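Local coordinates for protein peptidyl tryptophan dihydroxylase (Pseudomonas putida, PDB 7CTQ) that probably uses FAD to dihydroxylate a peptidyl tryptophan, a step essential for biogenesis of the tryptophylquinone cofactor of quinohemoprotein amine dehydrogenase, at residues A[299-304]-A[362-367]; A[314-319]-A[347-352]; A[356-361]-A[396-401]; A[377-382]-A[423-428]; A[384-387]-A[393-396]. All coordinates share one frame; numbering follows the deposited sequence. Where two conformers were deposited one is given.

Interaction 1. Residues A[299-304]-A[362-367]; sequences AGLARQ and RRPVLR
Two extended torsions carry the amide of Gln-304 across to the ring of Pro-364: CG lies opposite the backbone N (chi1 -179°) and the next bond is drawn out as well (chi2 -176°), laying the chain across the proline at about a right angle. The setting is a helix-to-hairpin contact, in which the first turn and a half of the long helix 299-327 meets strand 359-367, one arm of a two-stranded antiparallel sheet whose other arm is strand 370-378. Helix 299-327 follows the FAD-binding part of this flavoprotein, and here its beginning is tied to the small C-terminal hairpin.

Pro-364 is the centre of the contact and has the most surface buried in it. Its CG sits 3.7 Å from CD of Gln-304, while its CB and CG also approach the carbonyl oxygen of Leu-301, one turn back on the helix. The leucine adds an apolar touch from its CD2 branch, 4.4 Å from CG of Pro-364, a loose contact. The two helix residues thus offer quite different surfaces to one ring: a methyl and a flat amide. The polar end of Gln-304 is not spent on the proline, since NE2 donates to the side-chain oxygen of Gln-308 further along the same helix, which probably helps to fix the rotation of the amide. Phe-305 adds to the apolar surroundings of the proline ring. The nearest approach of all is made by the amide nitrogen itself: NE2 of Gln-304 lies 3.5 Å from CD of Pro-364.

Interaction 2. Residues A[314-319]-A[347-352]; sequences FLRFAR and QALHVA
Arg-319, Leu-349 and Gln-347 carry most of this contact, in which the loop between helix 335-341 and strand 359-367 folds back over the long helix 299-327. Arg-319 serves both loop residues with different parts of one chain. Its CB meets the leucine, 3.8 Å from CD2 of Leu-349, and its far end spreads beside the glutamine. The extended run from CG to NE (chi2 177°, chi3 -176°) delivers the guanidinium to the Gln-347 amide, and the two flat groups stack with their planes only 9° apart. NE2 of Gln-347 lies over one face of the guanidinium, offset toward its rim, 3.8 Å from CZ of Arg-319. The aliphatic part of the glutamine follows the same arginine, CB of Gln-347 standing 3.8 Å from NE of Arg-319.

One turn earlier, Arg-316 crosses Leu-349 at about a right angle and touches CD1 of Leu-349 with its CG, at 4.0 Å. Asp-345, just ahead of the loop segment, makes a salt bridge with Arg-319 and also accepts from the backbone N of Gln-347. A methionine in place of Arg-319 would probably leave Asp-345 without its cationic mate and the Gln-347 amide without its stacking surface. Asp-345 pairs with the charge through NH2, while one face of the same group packs against an uncharged amide, so the guanidinium probably serves as both ion-pair partner and flat packing surface.

Interaction 3. Residues A[356-361]-A[396-401]; sequences SAVRVE and PAVREL
Val-360 reaches helix 395-402 with both of its methyl groups, and its first torsion sets how the branches are shared between two neighbours. With CG1 anti to the backbone N (chi1 171°), that branch is turned to NE of Arg-399, while CG2 faces Val-398 and also comes near CG of Arg-399. The closest approach is between methyls, CG2 of Val-360 lying 3.8 Å from CG1 of Val-398. Val-398 has the same first torsion, and the two valines slide past one another in opposite directions, flank to flank. Val-358 joins from two residues back, its CG1 4.2 Å from CG1 of Val-398, so that one methyl of the helix residue serves two residues of the strand and its lead-in.

The contact is a strand-on-helix packing: strand 359-367, an arm of the C-terminal antiparallel hairpin, lies against the short helix 395-402, with Val-377 of the partner strand filling in beside Val-358 and Val-398. At the outer margin the extended chain of Arg-399 crosses Val-360 at about a right angle, bringing NE of Arg-399 to 4.1 Å from CG1 of Val-360. That nitrogen is engaged in a salt bridge with Glu-375 of strand 370-378. On the other side of the strand, NE of Arg-359 donates to OE1 of Glu-361 at 3.0 Å, on the anti side of the carboxylate.

Interaction 4. Residues A[377-382]-A[423-428]; sequences VVTADQ and RRWLLE
The apolar core of the C-terminal region, where the end of the β-hairpin meets the last helix, is the setting for this contact. Trp-425 of helix 416-428 enters it with the six-membered end of its indole, and CH2 does most of the touching. CG1 of Val-377 stands at the ring's edge, near its plane, 3.7 Å from CH2 of Trp-425. The methyl of Thr-379 approaches obliquely, its CG2 3.9 Å from the same CH2.

Thr-379 divides its two branches between separate tasks. With chi1 at 75°, OG1 is tucked between the backbone N and the carbonyl carbon, while CG2 is turned to the indole. OG1 accepts from the backbone N of Gln-382 at 2.9 Å, an ST motif that ties down the turn following strand 370-378. A glycine here would probably leave the Gln-382 amide with just its weak bond to the carbonyl at this position and open a gap beside the end of the indole.

Leu-394 touches both Val-377 and Trp-425. The indole therefore lies against the end of strand 370-378 and against Leu-394, just ahead of helix 395-402, while Val-358 and Val-398 back Val-377, and Leu-426 next to it is turned to helices 395-402 and 407-410.

Interaction 5. Residues A[384-387]-A[393-396]; sequences LGVW and ELAP
Trp-387 grips Glu-393 and Leu-394 through both its indole and its backbone. NE1 of Trp-387 donates to OE1 of Glu-393 at 2.8 Å, a short but bent bond (139° at the hydrogen) that uses the anti lone pair of the carboxylate oxygen. The glutamate oxygen sits 27° out of the indole plane. With CG anti to the backbone N (chi1 -177°), the indole runs alongside the glutamate and points the same way.

The carbonyl of the tryptophan makes a second tie: the backbone N of Leu-394 donates to O of Trp-387 at 3.1 Å, in a nearly straight bond. A water donates to that same oxygen at 2.7 Å from Trp-387 O, and accepts from the backbone N of Ala-395, linking the carbonyl to the backbone of helix 395-402.

These bonds close a short excursion of the chain, the pair of small strands 388-389 and 392-393, just ahead of helix 395-402. Beyond the polar groups, Val-386 and Leu-394 cross each other, CG1 of Val-386 pressing tightly on CD1 of Leu-394 at 3.5 Å. Trp-425 of the last helix touches both of these side chains, and the indole of Trp-387 reaches the hairpin at Val-365 and Val-376.

From the N terminus, the FAD-binding part comes first and all five contacts follow it. Helix 299-327 opens interactions 1 and 2; interaction 2 closes first, at the loop 347-352, and so lies within the span of interaction 1, which closes on strand 359-367. Interaction 3 begins just before that strand's segment in interaction 1 and ends on helix 395-402, so the two cross. Interaction 4 runs from strand 370-378 to the last helix, crossing interaction 3 and enclosing interaction 5, the shortest loop. Interactions 3, 4 and 5 form one cluster of hairpin and helices, while interactions 1 and 2 fasten hairpin and loop to the long helix.

Interaction 1. Residues A[299-304]-A[362-367]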
# COMPACT_ATOMS: atom_id res chain seq x y z
N ALA A 299 11.87 21.84 -1.94
CA ALA A 299 12.07 20.41 -1.75
C ALA A 299 11.88 19.99 -0.29
O ALA A 299 11.40 18.89 -0.01
CB ALA A 299 13.46 20.01 -2.24
N GLY A 300 12.33 20.82 0.66
CA GLY A 300 12.13 20.47 2.06
C GLY A 300 10.67 20.23 2.38
O GLY A 300 10.30 19.20 2.97
N LEU A 301 9.80 21.16 1.97
CA LEU A 301 8.37 20.99 2.19
C LEU A 301 7.85 19.77 1.45
O LEU A 301 7.09 18.97 2.02
CB LEU A 301 7.61 22.23 1.73
CG LEU A 301 7.83 23.53 2.49
CD1 LEU A 301 7.18 24.70 1.75
CD2 LEU A 301 7.29 23.40 3.92
N ALA A 302 8.24 19.60 0.19
CA ALA A 302 7.77 18.46 -0.58
C ALA A 302 8.24 17.16 0.05
O ALA A 302 7.48 16.18 0.08
CB ALA A 302 8.25 18.57 -2.04
N ARG A 303 9.47 17.12 0.55
CA ARG A 303 9.96 15.89 1.15
C ARG A 303 9.19 15.58 2.43
O ARG A 303 8.80 14.42 2.65
CB ARG A 303 11.46 15.98 1.45
CG ARG A 303 12.35 15.98 0.18
CD ARG A 303 13.77 16.51 0.47
NE ARG A 303 14.59 15.48 1.10
CZ ARG A 303 15.92 15.53 1.23
NH1 ARG A 303 16.55 14.53 1.82
NH2 ARG A 303 16.60 16.57 0.77
N GLN A 304 8.95 16.60 3.25
CA GLN A 304 8.19 16.39 4.48
C GLN A 304 6.77 15.94 4.17
O GLN A 304 6.23 15.06 4.84
CB GLN A 304 8.19 17.67 5.31
CG GLN A 304 7.41 17.51 6.63
CD GLN A 304 7.32 18.81 7.42
OE1 GLN A 304 8.14 19.70 7.25
NE2 GLN A 304 6.31 18.91 8.29
N ARG A 362 2.36 26.07 11.03
CA ARG A 362 2.67 26.13 9.61
C ARG A 362 3.15 24.75 9.15
O ARG A 362 4.13 24.22 9.68
CB ARG A 362 3.74 27.20 9.36
CG ARG A 362 3.72 27.82 7.99
CD ARG A 362 4.74 28.96 7.89
NE ARG A 362 4.74 29.74 9.12
CZ ARG A 362 5.77 29.89 9.94
NH1 ARG A 362 6.94 29.31 9.68
NH2 ARG A 362 5.64 30.63 11.03
N ARG A 363 2.45 24.16 8.19
CA ARG A 363 2.68 22.78 7.78
C ARG A 363 2.57 22.71 6.27
O ARG A 363 2.01 23.61 5.64
CB ARG A 363 1.67 21.82 8.43
CG ARG A 363 1.72 21.78 9.95
CD ARG A 363 2.98 21.11 10.47
NE ARG A 363 2.89 20.80 11.90
CZ ARG A 363 2.42 19.65 12.37
NH1 ARG A 363 2.00 18.72 11.51
NH2 ARG A 363 2.36 19.41 13.68
N PRO A 364 3.10 21.64 5.66
CA PRO A 364 2.93 21.45 4.21
C PRO A 364 1.48 21.23 3.80
O PRO A 364 0.73 20.51 4.47
CB PRO A 364 3.76 20.18 3.91
CG PRO A 364 4.72 20.07 5.06
CD PRO A 364 4.01 20.65 6.25
N VAL A 365 1.10 21.83 2.66
CA VAL A 365 -0.23 21.71 2.07
C VAL A 365 -0.08 21.54 0.56
O VAL A 365 0.97 21.85 -0.01
CB VAL A 365 -1.12 22.94 2.36
CG1 VAL A 365 -1.27 23.15 3.85
CG2 VAL A 365 -0.52 24.19 1.73
N LEU A 366 -1.14 21.06 -0.09
CA LEU A 366 -1.21 20.95 -1.55
C LEU A 366 -2.04 22.09 -2.12
O LEU A 366 -3.19 22.26 -1.74
CB LEU A 366 -1.84 19.63 -1.98
CG LEU A 366 -0.92 18.45 -2.27
CD1 LEU A 366 0.16 18.37 -1.22
CD2 LEU A 366 -1.70 17.13 -2.36
N ARG A 367 -1.44 22.86 -3.04
CA ARG A 367 -2.17 23.91 -3.75
C ARG A 367 -1.69 23.95 -5.19
O ARG A 367 -0.48 24.06 -5.44
CB ARG A 367 -1.99 25.29 -3.10
CG ARG A 367 -2.73 26.42 -3.83
CD ARG A 367 -2.66 27.77 -3.09
NE ARG A 367 -3.56 28.78 -3.65
CZ ARG A 367 -3.62 30.05 -3.25
NH1 ARG A 367 -2.83 30.48 -2.28
NH2 ARG A 367 -4.47 30.90 -3.82

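Interaction 2. Residues A[314-319]-A[347-352]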
# COMPACT_ATOMS: atom_id res chain seq x y z
N PHE A 314 0.99 4.12 6.52
CA PHE A 314 1.52 2.89 7.10
C PHE A 314 0.85 2.58 8.43
O PHE A 314 0.39 1.45 8.67
CB PHE A 314 3.03 3.01 7.31
CG PHE A 314 3.65 1.86 8.06
CD1 PHE A 314 3.97 0.66 7.41
CD2 PHE A 314 3.93 1.97 9.42
CE1 PHE A 314 4.56 -0.38 8.10
CE2 PHE A 314 4.50 0.93 10.12
CZ PHE A 314 4.81 -0.26 9.46
N LEU A 315 0.79 3.57 9.31
CA LEU A 315 0.23 3.33 10.63
C LEU A 315 -1.25 3.01 10.55
O LEU A 315 -1.75 2.15 11.30
CB LEU A 315 0.48 4.54 11.53
CG LEU A 315 1.93 4.70 12.00
CD1 LEU A 315 2.10 5.99 12.79
CD2 LEU A 315 2.37 3.49 12.84
N ARG A 316 -1.98 3.68 9.64
CA ARG A 316 -3.41 3.39 9.50
C ARG A 316 -3.63 1.97 8.99
O ARG A 316 -4.43 1.21 9.55
CB ARG A 316 -4.07 4.39 8.56
CG ARG A 316 -5.55 4.07 8.33
CD ARG A 316 -6.21 4.98 7.31
NE ARG A 316 -7.49 4.44 6.87
CZ ARG A 316 -8.63 4.56 7.55
NH1 ARG A 316 -8.66 5.20 8.71
NH2 ARG A 316 -9.75 4.02 7.07
N PHE A 317 -2.91 1.58 7.94
CA PHE A 317 -3.08 0.23 7.43
C PHE A 317 -2.62 -0.82 8.43
O PHE A 317 -3.22 -1.89 8.51
CB PHE A 317 -2.36 0.09 6.08
CG PHE A 317 -2.91 1.01 5.02
CD1 PHE A 317 -4.28 1.30 4.98
CD2 PHE A 317 -2.06 1.61 4.09
CE1 PHE A 317 -4.80 2.15 4.03
CE2 PHE A 317 -2.57 2.47 3.12
CZ PHE A 317 -3.94 2.74 3.08
N ALA A 318 -1.59 -0.51 9.23
CA ALA A 318 -1.12 -1.45 10.24
C ALA A 318 -2.19 -1.69 11.30
O ALA A 318 -2.37 -2.82 11.78
CB ALA A 318 0.16 -0.94 10.91
N ARG A 319 -2.90 -0.63 11.69
CA ARG A 319 -3.95 -0.76 12.69
C ARG A 319 -5.19 -1.44 12.13
O ARG A 319 -5.89 -2.16 12.86
CB ARG A 319 -4.33 0.62 13.24
CG ARG A 319 -3.25 1.23 14.11
CD ARG A 319 -3.61 2.65 14.61
NE ARG A 319 -2.50 3.21 15.36
CZ ARG A 319 -1.83 4.32 15.04
NH1 ARG A 319 -2.16 5.03 13.97
NH2 ARG A 319 -0.83 4.71 15.81
N GLN A 347 -4.00 1.99 19.76
CA GLN A 347 -4.75 3.20 19.44
C GLN A 347 -5.93 2.87 18.53
O GLN A 347 -5.78 2.13 17.55
CB GLN A 347 -3.83 4.23 18.79
CG GLN A 347 -4.54 5.43 18.21
CD GLN A 347 -3.58 6.56 17.87
OE1 GLN A 347 -2.68 6.86 18.65
NE2 GLN A 347 -3.77 7.17 16.70
N ALA A 348 -7.09 3.44 18.84
CA ALA A 348 -8.26 3.26 17.98
C ALA A 348 -8.01 3.91 16.62
O ALA A 348 -7.19 4.82 16.47
CB ALA A 348 -9.50 3.87 18.64
N LEU A 349 -8.73 3.42 15.60
CA LEU A 349 -8.58 3.99 14.26
C LEU A 349 -9.07 5.43 14.19
O LEU A 349 -8.50 6.24 13.43
CB LEU A 349 -9.34 3.14 13.23
CG LEU A 349 -8.54 2.12 12.41
CD1 LEU A 349 -7.36 2.76 11.68
CD2 LEU A 349 -8.07 0.98 13.29
N HIS A 350 -10.11 5.79 14.94
CA HIS A 350 -10.52 7.18 15.07
C HIS A 350 -10.19 7.64 16.49
O HIS A 350 -10.80 7.18 17.46
CB HIS A 350 -12.01 7.36 14.77
CG HIS A 350 -12.41 8.78 14.50
ND1 HIS A 350 -13.63 9.12 13.95
CD2 HIS A 350 -11.75 9.94 14.72
CE1 HIS A 350 -13.70 10.44 13.83
NE2 HIS A 350 -12.57 10.96 14.29
N VAL A 351 -9.21 8.53 16.61
CA VAL A 351 -8.75 8.97 17.92
C VAL A 351 -9.77 9.92 18.54
O VAL A 351 -10.54 10.60 17.85
CB VAL A 351 -7.36 9.63 17.81
CG1 VAL A 351 -7.50 10.96 17.18
CG2 VAL A 351 -6.70 9.80 19.17
N ALA A 352 -9.77 9.98 19.88
CA ALA A 352 -10.65 10.88 20.60
C ALA A 352 -10.20 12.33 20.45
O ALA A 352 -9.00 12.63 20.41
CB ALA A 352 -10.68 10.49 22.08

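Interaction 3. Residues A[356-361]-A[396-401]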
# COMPACT_ATOMS: atom_id res chain seq x y z
N SER A 356 -8.20 20.98 23.87
CA SER A 356 -7.14 21.67 24.60
C SER A 356 -5.78 21.50 23.92
O SER A 356 -4.91 22.36 24.08
CB SER A 356 -7.09 21.16 26.05
OG SER A 356 -6.50 19.87 26.14
N ALA A 357 -5.59 20.42 23.16
CA ALA A 357 -4.33 20.12 22.51
C ALA A 357 -4.24 20.62 21.07
O ALA A 357 -3.20 20.41 20.43
CB ALA A 357 -4.08 18.60 22.53
N VAL A 358 -5.28 21.27 20.55
CA VAL A 358 -5.29 21.70 19.16
C VAL A 358 -4.28 22.83 18.96
O VAL A 358 -4.17 23.74 19.79
CB VAL A 358 -6.71 22.16 18.76
CG1 VAL A 358 -6.67 22.95 17.49
CG2 VAL A 358 -7.66 20.96 18.65
N ARG A 359 -3.52 22.77 17.86
CA ARG A 359 -2.47 23.75 17.64
C ARG A 359 -2.56 24.31 16.23
O ARG A 359 -2.81 23.57 15.27
CB ARG A 359 -1.08 23.13 17.86
CG ARG A 359 -0.77 22.79 19.33
CD ARG A 359 0.67 22.32 19.52
NE ARG A 359 1.65 23.29 19.05
CZ ARG A 359 2.32 24.15 19.82
NH1 ARG A 359 2.12 24.18 21.12
NH2 ARG A 359 3.19 24.99 19.27
N VAL A 360 -2.35 25.62 16.11
CA VAL A 360 -2.15 26.27 14.81
C VAL A 360 -0.65 26.22 14.51
O VAL A 360 0.17 26.73 15.29
CB VAL A 360 -2.66 27.71 14.81
CG1 VAL A 360 -2.24 28.38 13.53
CG2 VAL A 360 -4.19 27.75 14.97
N GLU A 361 -0.29 25.60 13.39
CA GLU A 361 1.09 25.46 12.99
C GLU A 361 1.19 25.61 11.48
O GLU A 361 0.25 25.31 10.75
CB GLU A 361 1.69 24.09 13.42
CG GLU A 361 1.91 23.95 14.92
CD GLU A 361 2.62 22.65 15.30
OE1 GLU A 361 2.40 22.16 16.42
OE2 GLU A 361 3.41 22.13 14.48
N PRO A 396 -7.25 30.97 10.91
CA PRO A 396 -7.66 32.28 11.46
C PRO A 396 -8.76 32.15 12.50
O PRO A 396 -8.68 32.76 13.58
CB PRO A 396 -8.13 33.05 10.22
CG PRO A 396 -7.42 32.40 9.08
CD PRO A 396 -7.37 30.94 9.44
N ALA A 397 -9.80 31.36 12.20
CA ALA A 397 -10.86 31.14 13.17
C ALA A 397 -10.31 30.55 14.47
O ALA A 397 -10.65 31.02 15.56
CB ALA A 397 -11.92 30.22 12.57
N VAL A 398 -9.45 29.53 14.38
CA VAL A 398 -8.97 28.87 15.59
C VAL A 398 -8.04 29.79 16.38
O VAL A 398 -8.05 29.80 17.62
CB VAL A 398 -8.28 27.53 15.25
CG1 VAL A 398 -7.60 26.95 16.47
CG2 VAL A 398 -9.30 26.55 14.67
N ARG A 399 -7.22 30.58 15.68
CA ARG A 399 -6.45 31.62 16.36
C ARG A 399 -7.38 32.53 17.15
O ARG A 399 -7.16 32.77 18.34
CB ARG A 399 -5.64 32.43 15.33
CG ARG A 399 -4.25 31.87 15.04
CD ARG A 399 -3.53 32.78 14.05
NE ARG A 399 -2.12 32.45 13.88
CZ ARG A 399 -1.16 32.80 14.74
NH1 ARG A 399 -1.45 33.47 15.85
NH2 ARG A 399 0.10 32.46 14.48
N GLU A 400 -8.44 33.04 16.50
CA GLU A 400 -9.36 33.94 17.21
C GLU A 400 -10.05 33.21 18.36
O GLU A 400 -10.15 33.75 19.47
CB GLU A 400 -10.38 34.53 16.24
CG GLU A 400 -9.80 35.55 15.27
CD GLU A 400 -10.87 36.33 14.51
OE1 GLU A 400 -12.02 35.85 14.43
OE2 GLU A 400 -10.56 37.43 14.01
N LEU A 401 -10.50 31.98 18.13
CA LEU A 401 -11.14 31.21 19.21
C LEU A 401 -10.19 31.02 20.38
O LEU A 401 -10.58 31.17 21.55
CB LEU A 401 -11.62 29.85 18.71
CG LEU A 401 -12.82 29.80 17.76
CD1 LEU A 401 -12.95 28.43 17.11
CD2 LEU A 401 -14.11 30.19 18.49

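Interaction 4. Residues A[377-382]-A[423-428]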
# COMPACT_ATOMS: atom_id res chain seq x y z
N VAL A 377 -4.57 23.76 11.07
CA VAL A 377 -4.98 23.44 12.43
C VAL A 377 -4.66 21.98 12.69
O VAL A 377 -5.19 21.09 12.02
CB VAL A 377 -6.46 23.74 12.66
CG1 VAL A 377 -6.84 23.37 14.10
CG2 VAL A 377 -6.74 25.22 12.37
N VAL A 378 -3.75 21.72 13.65
CA VAL A 378 -3.31 20.38 14.00
C VAL A 378 -4.17 19.88 15.15
O VAL A 378 -4.33 20.57 16.16
CB VAL A 378 -1.82 20.36 14.38
CG1 VAL A 378 -1.39 18.98 14.93
CG2 VAL A 378 -0.96 20.76 13.17
N THR A 379 -4.75 18.70 14.98
CA THR A 379 -5.65 18.11 15.96
C THR A 379 -5.24 16.67 16.26
O THR A 379 -4.42 16.07 15.56
CB THR A 379 -7.10 18.12 15.46
OG1 THR A 379 -7.27 17.09 14.48
CG2 THR A 379 -7.50 19.48 14.87
N ALA A 380 -5.86 16.11 17.30
CA ALA A 380 -5.63 14.71 17.64
C ALA A 380 -5.94 13.80 16.45
O ALA A 380 -5.17 12.88 16.16
CB ALA A 380 -6.49 14.33 18.85
N ASP A 381 -7.04 14.05 15.75
CA ASP A 381 -7.45 13.19 14.65
C ASP A 381 -6.70 13.48 13.36
O ASP A 381 -6.62 12.61 12.49
CB ASP A 381 -8.96 13.31 14.40
CG ASP A 381 -9.45 12.40 13.28
OD1 ASP A 381 -9.15 11.18 13.33
OD2 ASP A 381 -10.12 12.91 12.35
N GLN A 382 -6.14 14.68 13.22
CA GLN A 382 -5.37 15.07 12.04
C GLN A 382 -3.99 15.57 12.47
O GLN A 382 -3.76 16.78 12.56
CB GLN A 382 -6.12 16.14 11.24
CG GLN A 382 -7.64 15.96 11.21
CD GLN A 382 -8.10 15.22 9.97
OE1 GLN A 382 -7.33 15.01 9.04
NE2 GLN A 382 -9.37 14.81 9.96
N ARG A 423 -18.96 25.10 12.30
CA ARG A 423 -19.42 24.68 13.63
C ARG A 423 -19.38 23.17 13.79
O ARG A 423 -19.03 22.66 14.86
CB ARG A 423 -20.83 25.18 13.88
CG ARG A 423 -20.94 26.68 14.04
CD ARG A 423 -22.38 27.08 14.33
NE ARG A 423 -22.47 28.49 14.71
CZ ARG A 423 -22.33 28.96 15.95
NH1 ARG A 423 -22.08 28.13 16.95
NH2 ARG A 423 -22.44 30.26 16.18
N ARG A 424 -19.78 22.44 12.75
CA ARG A 424 -19.75 20.98 12.81
C ARG A 424 -18.33 20.46 12.95
O ARG A 424 -18.07 19.51 13.69
CB ARG A 424 -20.42 20.39 11.57
CG ARG A 424 -21.93 20.54 11.55
CD ARG A 424 -22.54 19.62 10.52
NE ARG A 424 -21.93 19.79 9.19
CZ ARG A 424 -22.34 20.68 8.29
NH1 ARG A 424 -23.36 21.49 8.58
NH2 ARG A 424 -21.73 20.78 7.12
N TRP A 425 -17.38 21.05 12.21
CA TRP A 425 -15.99 20.64 12.35
C TRP A 425 -15.50 20.87 13.78
O TRP A 425 -14.87 20.00 14.38
CB TRP A 425 -15.11 21.39 11.34
CG TRP A 425 -13.70 20.90 11.29
CD1 TRP A 425 -13.22 19.86 10.53
CD2 TRP A 425 -12.57 21.41 12.01
NE1 TRP A 425 -11.87 19.70 10.75
CE2 TRP A 425 -11.45 20.64 11.65
CE3 TRP A 425 -12.41 22.46 12.94
CZ2 TRP A 425 -10.17 20.88 12.18
CZ3 TRP A 425 -11.14 22.70 13.46
CH2 TRP A 425 -10.04 21.91 13.07
N LEU A 426 -15.80 22.04 14.35
CA LEU A 426 -15.32 22.34 15.70
C LEU A 426 -15.88 21.35 16.71
O LEU A 426 -15.20 20.98 17.68
CB LEU A 426 -15.70 23.76 16.08
CG LEU A 426 -14.97 24.83 15.24
CD1 LEU A 426 -15.61 26.20 15.45
CD2 LEU A 426 -13.49 24.86 15.58
N LEU A 427 -17.13 20.95 16.53
CA LEU A 427 -17.73 19.95 17.42
C LEU A 427 -16.94 18.65 17.37
O LEU A 427 -16.62 18.06 18.40
CB LEU A 427 -19.17 19.70 17.00
CG LEU A 427 -20.19 19.42 18.08
CD1 LEU A 427 -20.61 20.75 18.70
CD2 LEU A 427 -21.37 18.69 17.48
N GLU A 428 -16.62 18.20 16.15
CA GLU A 428 -15.88 16.98 15.97
C GLU A 428 -14.46 17.08 16.51
O GLU A 428 -13.85 16.05 16.79
CB GLU A 428 -15.87 16.60 14.49
CG GLU A 428 -17.25 16.21 13.99
CD GLU A 428 -17.41 16.22 12.47
OE1 GLU A 428 -16.51 16.74 11.76
OE2 GLU A 428 -18.45 15.73 11.99

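Interaction 5. Residues A[384-387]-A[393-396]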
# COMPACT_ATOMS: atom_id res chain seq x y z
N LEU A 384 -1.45 15.83 10.81
CA LEU A 384 -0.81 16.54 9.71
C LEU A 384 -1.51 17.86 9.40
O LEU A 384 -1.03 18.63 8.56
CB LEU A 384 -0.75 15.64 8.46
CG LEU A 384 0.06 14.34 8.64
CD1 LEU A 384 0.41 13.67 7.31
CD2 LEU A 384 1.32 14.54 9.46
N GLY A 385 -2.61 18.14 10.07
CA GLY A 385 -3.26 19.43 10.00
C GLY A 385 -4.38 19.48 8.99
O GLY A 385 -4.39 18.75 7.99
N VAL A 386 -5.35 20.33 9.27
CA VAL A 386 -6.45 20.64 8.37
C VAL A 386 -6.27 22.08 7.90
O VAL A 386 -6.20 22.99 8.73
CB VAL A 386 -7.82 20.46 9.05
CG1 VAL A 386 -8.94 20.67 8.03
CG2 VAL A 386 -7.89 19.10 9.72
N TRP A 387 -6.19 22.28 6.59
CA TRP A 387 -5.99 23.64 6.07
C TRP A 387 -7.31 24.41 5.92
O TRP A 387 -7.46 25.52 6.45
CB TRP A 387 -5.24 23.58 4.74
CG TRP A 387 -4.89 24.91 4.12
CD1 TRP A 387 -4.89 26.15 4.72
CD2 TRP A 387 -4.49 25.12 2.76
NE1 TRP A 387 -4.50 27.11 3.81
CE2 TRP A 387 -4.26 26.51 2.60
CE3 TRP A 387 -4.31 24.27 1.67
CZ2 TRP A 387 -3.84 27.06 1.39
CZ3 TRP A 387 -3.90 24.82 0.46
CH2 TRP A 387 -3.68 26.20 0.34
N GLU A 393 -10.44 28.73 5.26
CA GLU A 393 -9.28 28.41 6.07
C GLU A 393 -9.65 28.43 7.54
O GLU A 393 -10.33 29.34 8.02
CB GLU A 393 -8.14 29.41 5.81
CG GLU A 393 -7.75 29.56 4.36
CD GLU A 393 -6.45 30.33 4.20
OE1 GLU A 393 -5.44 29.70 3.85
OE2 GLU A 393 -6.44 31.56 4.44
N LEU A 394 -9.16 27.43 8.28
CA LEU A 394 -9.52 27.26 9.68
C LEU A 394 -8.56 27.94 10.65
O LEU A 394 -8.98 28.30 11.76
CB LEU A 394 -9.59 25.77 10.02
CG LEU A 394 -10.57 24.96 9.20
CD1 LEU A 394 -10.38 23.48 9.54
CD2 LEU A 394 -12.00 25.39 9.47
N ALA A 395 -7.29 28.08 10.30
CA ALA A 395 -6.34 28.66 11.25
C ALA A 395 -6.74 30.05 11.74
O ALA A 395 -6.58 30.31 12.95
CB ALA A 395 -4.93 28.69 10.64
N PRO A 396 -7.25 30.97 10.91
CA PRO A 396 -7.66 32.28 11.46
C PRO A 396 -8.76 32.15 12.50
O PRO A 396 -8.68 32.76 13.58
CB PRO A 396 -8.13 33.05 10.22
CG PRO A 396 -7.42 32.40 9.08
CD PRO A 396 -7.37 30.94 9.44
O HOH W 1 -5.93 26.77 8.34